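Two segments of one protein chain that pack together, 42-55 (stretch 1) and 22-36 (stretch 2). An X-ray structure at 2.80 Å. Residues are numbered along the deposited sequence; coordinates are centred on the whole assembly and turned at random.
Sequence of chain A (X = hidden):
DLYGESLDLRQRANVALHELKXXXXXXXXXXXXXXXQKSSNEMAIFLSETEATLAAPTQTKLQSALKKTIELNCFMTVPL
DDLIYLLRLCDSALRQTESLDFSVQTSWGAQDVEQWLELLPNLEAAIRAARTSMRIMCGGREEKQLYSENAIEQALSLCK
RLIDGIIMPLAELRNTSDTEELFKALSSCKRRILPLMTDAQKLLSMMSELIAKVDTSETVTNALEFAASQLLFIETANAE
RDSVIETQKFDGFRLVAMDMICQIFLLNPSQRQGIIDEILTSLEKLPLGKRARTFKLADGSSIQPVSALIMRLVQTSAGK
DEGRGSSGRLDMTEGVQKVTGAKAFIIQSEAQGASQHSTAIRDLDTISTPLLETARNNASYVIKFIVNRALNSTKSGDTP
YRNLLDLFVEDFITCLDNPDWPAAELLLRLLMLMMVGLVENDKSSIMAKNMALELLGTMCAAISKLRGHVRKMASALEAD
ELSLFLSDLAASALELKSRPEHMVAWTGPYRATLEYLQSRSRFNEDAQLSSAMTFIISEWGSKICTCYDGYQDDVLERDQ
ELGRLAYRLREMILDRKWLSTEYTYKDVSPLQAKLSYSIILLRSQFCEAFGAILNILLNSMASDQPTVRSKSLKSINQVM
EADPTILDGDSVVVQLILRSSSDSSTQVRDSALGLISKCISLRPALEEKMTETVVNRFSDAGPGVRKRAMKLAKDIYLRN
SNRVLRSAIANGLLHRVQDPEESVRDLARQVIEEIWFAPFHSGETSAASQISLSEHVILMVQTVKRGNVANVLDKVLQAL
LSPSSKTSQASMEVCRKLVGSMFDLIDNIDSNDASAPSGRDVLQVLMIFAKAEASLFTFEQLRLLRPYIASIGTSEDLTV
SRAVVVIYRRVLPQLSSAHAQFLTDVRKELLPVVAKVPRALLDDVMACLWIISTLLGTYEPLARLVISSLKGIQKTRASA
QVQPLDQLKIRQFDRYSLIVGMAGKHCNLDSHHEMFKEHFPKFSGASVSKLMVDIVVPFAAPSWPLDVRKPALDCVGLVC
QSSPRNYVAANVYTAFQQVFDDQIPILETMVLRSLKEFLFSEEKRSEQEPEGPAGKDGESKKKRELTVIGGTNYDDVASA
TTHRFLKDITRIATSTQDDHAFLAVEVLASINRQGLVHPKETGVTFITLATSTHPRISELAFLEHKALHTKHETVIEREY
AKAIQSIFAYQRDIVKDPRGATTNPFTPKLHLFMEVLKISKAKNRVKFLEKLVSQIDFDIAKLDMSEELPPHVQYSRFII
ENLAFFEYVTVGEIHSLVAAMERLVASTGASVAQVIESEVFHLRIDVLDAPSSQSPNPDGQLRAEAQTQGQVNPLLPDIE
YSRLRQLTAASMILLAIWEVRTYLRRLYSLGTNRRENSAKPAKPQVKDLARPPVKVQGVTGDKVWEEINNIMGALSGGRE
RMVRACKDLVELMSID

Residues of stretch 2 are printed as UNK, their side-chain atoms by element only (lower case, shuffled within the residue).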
# COMPACT_ATOMS: atom_id res chain seq x y z
N GLU A 42 -44.21 -20.92 62.74
CA GLU A 42 -44.37 -20.37 61.40
C GLU A 42 -43.34 -19.30 61.10
O GLU A 42 -42.97 -19.10 59.93
CB GLU A 42 -45.79 -19.80 61.25
CG GLU A 42 -46.04 -19.08 59.93
CD GLU A 42 -47.45 -18.53 59.83
OE1 GLU A 42 -48.34 -19.02 60.56
OE2 GLU A 42 -47.67 -17.60 59.03
N MET A 43 -42.86 -18.59 62.12
CA MET A 43 -41.86 -17.54 61.97
C MET A 43 -40.48 -17.93 62.49
O MET A 43 -39.47 -17.56 61.90
CB MET A 43 -42.31 -16.27 62.69
CG MET A 43 -43.45 -15.54 61.99
SD MET A 43 -44.00 -14.08 62.91
CE MET A 43 -44.98 -13.24 61.67
N ALA A 44 -40.42 -18.68 63.59
CA ALA A 44 -39.16 -19.05 64.22
C ALA A 44 -38.81 -20.50 63.91
O ALA A 44 -39.64 -21.29 63.44
CB ALA A 44 -39.22 -18.82 65.73
N ILE A 45 -37.56 -20.85 64.20
CA ILE A 45 -37.04 -22.20 64.03
C ILE A 45 -36.49 -22.65 65.37
O ILE A 45 -35.72 -21.92 66.01
CB ILE A 45 -35.95 -22.26 62.94
CG1 ILE A 45 -36.59 -22.08 61.56
CG2 ILE A 45 -35.17 -23.58 63.01
CD1 ILE A 45 -35.59 -21.99 60.41
N PHE A 46 -36.88 -23.84 65.80
CA PHE A 46 -36.42 -24.42 67.05
C PHE A 46 -35.14 -25.21 66.80
O PHE A 46 -35.14 -26.15 66.00
CB PHE A 46 -37.50 -25.32 67.65
CG PHE A 46 -37.09 -26.00 68.92
CD1 PHE A 46 -37.20 -25.35 70.14
CD2 PHE A 46 -36.60 -27.29 68.91
CE1 PHE A 46 -36.82 -25.97 71.31
CE2 PHE A 46 -36.22 -27.92 70.08
CZ PHE A 46 -36.33 -27.26 71.28
N LEU A 47 -34.06 -24.83 67.48
CA LEU A 47 -32.79 -25.53 67.37
C LEU A 47 -32.57 -26.40 68.60
O LEU A 47 -32.75 -27.62 68.55
CB LEU A 47 -31.64 -24.54 67.19
CG LEU A 47 -31.71 -23.67 65.92
CD1 LEU A 47 -30.61 -22.62 65.93
CD2 LEU A 47 -31.64 -24.52 64.66
N SER A 48 -32.18 -25.78 69.71
CA SER A 48 -32.09 -26.44 71.00
C SER A 48 -33.22 -25.94 71.89
O SER A 48 -34.05 -25.12 71.49
CB SER A 48 -30.72 -26.19 71.64
OG SER A 48 -30.53 -24.81 71.90
N GLU A 49 -33.25 -26.45 73.13
CA GLU A 49 -34.29 -26.05 74.07
C GLU A 49 -34.00 -24.71 74.74
O GLU A 49 -34.78 -24.29 75.60
CB GLU A 49 -34.49 -27.13 75.13
CG GLU A 49 -33.27 -27.39 76.01
CD GLU A 49 -33.53 -28.47 77.04
OE1 GLU A 49 -34.64 -29.04 77.03
OE2 GLU A 49 -32.62 -28.74 77.85
N THR A 50 -32.91 -24.04 74.37
CA THR A 50 -32.62 -22.70 74.84
C THR A 50 -32.51 -21.68 73.72
O THR A 50 -32.74 -20.49 73.97
CB THR A 50 -31.32 -22.68 75.66
OG1 THR A 50 -31.16 -21.40 76.29
CG2 THR A 50 -30.10 -22.95 74.77
N GLU A 51 -32.18 -22.10 72.50
CA GLU A 51 -32.05 -21.21 71.36
C GLU A 51 -33.16 -21.47 70.35
O GLU A 51 -33.73 -22.56 70.28
CB GLU A 51 -30.69 -21.38 70.68
CG GLU A 51 -29.55 -20.65 71.36
CD GLU A 51 -28.22 -20.87 70.66
OE1 GLU A 51 -27.21 -21.09 71.36
OE2 GLU A 51 -28.18 -20.83 69.41
N ALA A 52 -33.47 -20.43 69.57
CA ALA A 52 -34.47 -20.52 68.51
C ALA A 52 -34.39 -19.27 67.65
O ALA A 52 -34.51 -18.15 68.16
CB ALA A 52 -35.87 -20.70 69.09
N THR A 53 -34.18 -19.44 66.35
CA THR A 53 -33.82 -18.33 65.48
C THR A 53 -35.03 -17.87 64.66
O THR A 53 -36.12 -18.44 64.74
CB THR A 53 -32.67 -18.73 64.56
OG1 THR A 53 -33.06 -19.85 63.75
CG2 THR A 53 -31.44 -19.10 65.38
N LEU A 54 -34.83 -16.82 63.88
CA LEU A 54 -35.86 -16.31 62.98
C LEU A 54 -35.68 -16.93 61.60
O LEU A 54 -34.56 -17.08 61.11
CB LEU A 54 -35.79 -14.78 62.89
CG LEU A 54 -36.02 -14.01 64.19
CD1 LEU A 54 -35.72 -12.53 63.99
CD2 LEU A 54 -37.44 -14.20 64.69
N ALA A 55 -36.80 -17.29 60.98
CA ALA A 55 -36.75 -17.92 59.67
C ALA A 55 -36.39 -16.88 58.60
O ALA A 55 -36.47 -15.67 58.81
CB ALA A 55 -38.08 -18.58 59.33
N UNK A 22 -44.53 -3.56 65.72
CA UNK A 22 -45.49 -4.66 65.76
C UNK A 22 -44.86 -5.95 65.24
O UNK A 22 -44.85 -6.97 65.94
c UNK A 22 -46.73 -4.29 64.94
N UNK A 23 -44.33 -5.91 64.02
CA UNK A 23 -43.72 -7.11 63.45
C UNK A 23 -42.61 -7.63 64.35
O UNK A 23 -42.45 -8.85 64.52
o UNK A 23 -42.36 -11.51 59.04
c UNK A 23 -42.56 -10.37 59.77
c UNK A 23 -43.57 -9.51 59.43
c UNK A 23 -43.77 -8.36 60.16
c UNK A 23 -41.94 -8.95 61.57
c UNK A 23 -43.18 -6.81 62.06
c UNK A 23 -41.74 -10.10 60.84
c UNK A 23 -42.95 -8.06 61.25
N UNK A 24 -41.82 -6.72 64.93
CA UNK A 24 -40.74 -7.12 65.82
C UNK A 24 -41.27 -7.91 67.01
O UNK A 24 -40.78 -9.00 67.33
c UNK A 24 -38.24 -4.82 67.73
c UNK A 24 -38.61 -6.07 66.94
c UNK A 24 -39.98 -5.88 66.29
c UNK A 24 -37.56 -6.37 65.89
N UNK A 25 -42.29 -7.37 67.69
CA UNK A 25 -42.89 -8.08 68.81
C UNK A 25 -43.43 -9.44 68.38
O UNK A 25 -43.22 -10.45 69.06
c UNK A 25 -44.00 -7.24 69.44
n UNK A 25 -41.52 -5.17 71.15
c UNK A 25 -42.46 -6.10 71.09
c UNK A 25 -43.53 -5.92 70.03
o UNK A 25 -42.48 -7.07 71.85
N UNK A 26 -44.12 -9.48 67.24
CA UNK A 26 -44.63 -10.75 66.73
C UNK A 26 -43.50 -11.76 66.53
O UNK A 26 -43.67 -12.96 66.81
c UNK A 26 -45.38 -10.53 65.42
N UNK A 27 -42.34 -11.30 66.06
CA UNK A 27 -41.21 -12.20 65.87
C UNK A 27 -40.66 -12.69 67.21
O UNK A 27 -40.38 -13.89 67.37
c UNK A 27 -40.11 -11.49 65.08
N UNK A 28 -40.51 -11.79 68.18
CA UNK A 28 -39.94 -12.20 69.46
C UNK A 28 -40.85 -13.18 70.19
O UNK A 28 -40.38 -14.19 70.72
c UNK A 28 -38.58 -10.06 69.76
c UNK A 28 -39.65 -10.97 70.32
c UNK A 28 -37.76 -10.48 68.73
c UNK A 28 -36.79 -9.65 68.22
c UNK A 28 -36.62 -8.39 68.75
c UNK A 28 -38.40 -8.80 70.28
c UNK A 28 -37.42 -7.96 69.78
N UNK A 29 -42.15 -12.90 70.24
CA UNK A 29 -43.06 -13.85 70.87
C UNK A 29 -43.24 -15.11 70.03
O UNK A 29 -43.61 -16.16 70.57
n UNK A 29 -47.05 -11.30 69.33
c UNK A 29 -46.31 -11.77 70.32
c UNK A 29 -44.41 -13.20 71.16
c UNK A 29 -45.19 -12.73 69.95
o UNK A 29 -46.50 -11.45 71.50
N UNK A 30 -42.97 -15.04 68.72
CA UNK A 30 -42.88 -16.25 67.92
C UNK A 30 -41.70 -17.11 68.37
O UNK A 30 -41.80 -18.34 68.43
c UNK A 30 -42.76 -15.91 66.44
N UNK A 31 -40.57 -16.47 68.70
CA UNK A 31 -39.44 -17.21 69.25
C UNK A 31 -39.81 -17.80 70.60
O UNK A 31 -39.50 -18.97 70.89
c UNK A 31 -37.05 -17.00 70.06
c UNK A 31 -37.76 -15.84 67.97
c UNK A 31 -38.20 -16.29 69.35
N UNK A 32 -40.47 -17.02 71.45
CA UNK A 32 -40.91 -17.54 72.75
C UNK A 32 -41.77 -18.78 72.56
O UNK A 32 -41.56 -19.80 73.24
c UNK A 32 -41.68 -16.47 73.51
o UNK A 32 -41.13 -14.24 74.15
c UNK A 32 -40.78 -15.44 74.16
o UNK A 32 -39.71 -15.83 74.69
N UNK A 33 -42.74 -18.72 71.65
CA UNK A 33 -43.59 -19.88 71.39
C UNK A 33 -42.76 -21.05 70.86
O UNK A 33 -43.03 -22.21 71.20
c UNK A 33 -45.76 -20.58 70.23
c UNK A 33 -47.11 -18.68 67.31
n UNK A 33 -47.32 -17.40 67.08
n UNK A 33 -47.32 -19.57 66.35
c UNK A 33 -46.43 -20.47 68.88
c UNK A 33 -44.69 -19.51 70.40
n UNK A 33 -46.69 -19.08 68.51
N UNK A 34 -41.77 -20.77 70.03
CA UNK A 34 -40.93 -21.83 69.48
C UNK A 34 -40.02 -22.45 70.52
O UNK A 34 -39.54 -23.57 70.31
c UNK A 34 -40.10 -21.29 68.31
N UNK A 35 -39.77 -21.77 71.63
CA UNK A 35 -38.97 -22.34 72.71
C UNK A 35 -39.84 -23.10 73.70
O UNK A 35 -39.54 -24.25 74.04
c UNK A 35 -38.16 -21.23 73.42
c UNK A 35 -37.10 -20.66 72.47
c UNK A 35 -36.31 -19.48 73.03
c UNK A 35 -37.49 -21.77 74.70
N UNK A 36 -40.92 -22.48 74.17
CA UNK A 36 -41.87 -23.16 75.04
C UNK A 36 -42.25 -24.50 74.43
O UNK A 36 -41.88 -25.55 74.95
c UNK A 36 -43.11 -22.29 75.27

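Position 22 carries a single carbon, out of reach of stretch 1: Ala22. Position 23 has one carbon, then a six-carbon ring bearing an oxygen, which makes it Tyr23; its CA-to-CB bond points sideways, yet the ring end comes nearer, with OH 4.1 Å from Met43 CE. Position 24 has four carbons forked at the second, buried but out of reach of stretch 1: Leu24. At position 25 three carbons end in one oxygen and one nitrogen, exposed and touching nothing here, hence Gln25.

Position 26 is one carbon, Ala26, whose backbone O lies 4.1 Å from Met43 SD. Position 27, again one carbon, is Ala27; its CB sits 3.8 Å from Leu54 CD2. Position 28 bears one carbon and a plain six-carbon ring with no oxygen, so Phe28, its CA-to-CB bond directed away. Position 29 repeats the three carbons with terminal oxygen and nitrogen: Gln29, out of reach.

Position 30 has one carbon aimed toward stretch 1: Ala30, with CB 3.8 Å from Met43 CB. Position 31 shows one carbon carrying two more, the beta-branched pattern of Val31. Here the fork is put to use: CG1 lies 4.0 Å from Ala52 CB, while CG2 is 3.7 Å from Leu54 CD2. Position 32, two carbons with two oxygens on the second, is Asp32, pointing away. Position 33 has three carbons, a nitrogen, then a carbon with two nitrogens: Arg33, exposed and making no close contact.

Position 34 is a single carbon pointing toward stretch 1, Ala34; its CB is 3.7 Å from Ala44 CB, and its backbone O comes within 2.9 Å of Phe46 CD1, a tight approach. Position 35 has four carbons forked at the first, one arm two carbons long: Ile35. CG1 lies 3.6 Å from Ala52 CB, and CD1 reaches 3.8 Å from Thr50 O. Position 36, one carbon directed away, is Ala36.

The rule is apolar packing, with no hydrogen bond between the stretches. Backbone hydrogen bonds run within each stretch: the i to i+4 ladder in the helix, and Ile45 N to Thr53 O and Thr53 N to Ile45 O, both 2.9 Å, between the strands. Helix and hairpin meet through apolar side chains, with backbone carbonyls of both also close to side chains across the contact. Ala30 and Ala34 meet Met43, Ala44 and Ala52 where the axes of strand 44-46 and the helix come within 7.7 Å. Val31 and Ile35 add branched bulk beside them, and the outward helix positions hold Gln25, Gln29 and Asp32.

Stretch 2, residues 22-36: AYLQAAFQAVDRAIA
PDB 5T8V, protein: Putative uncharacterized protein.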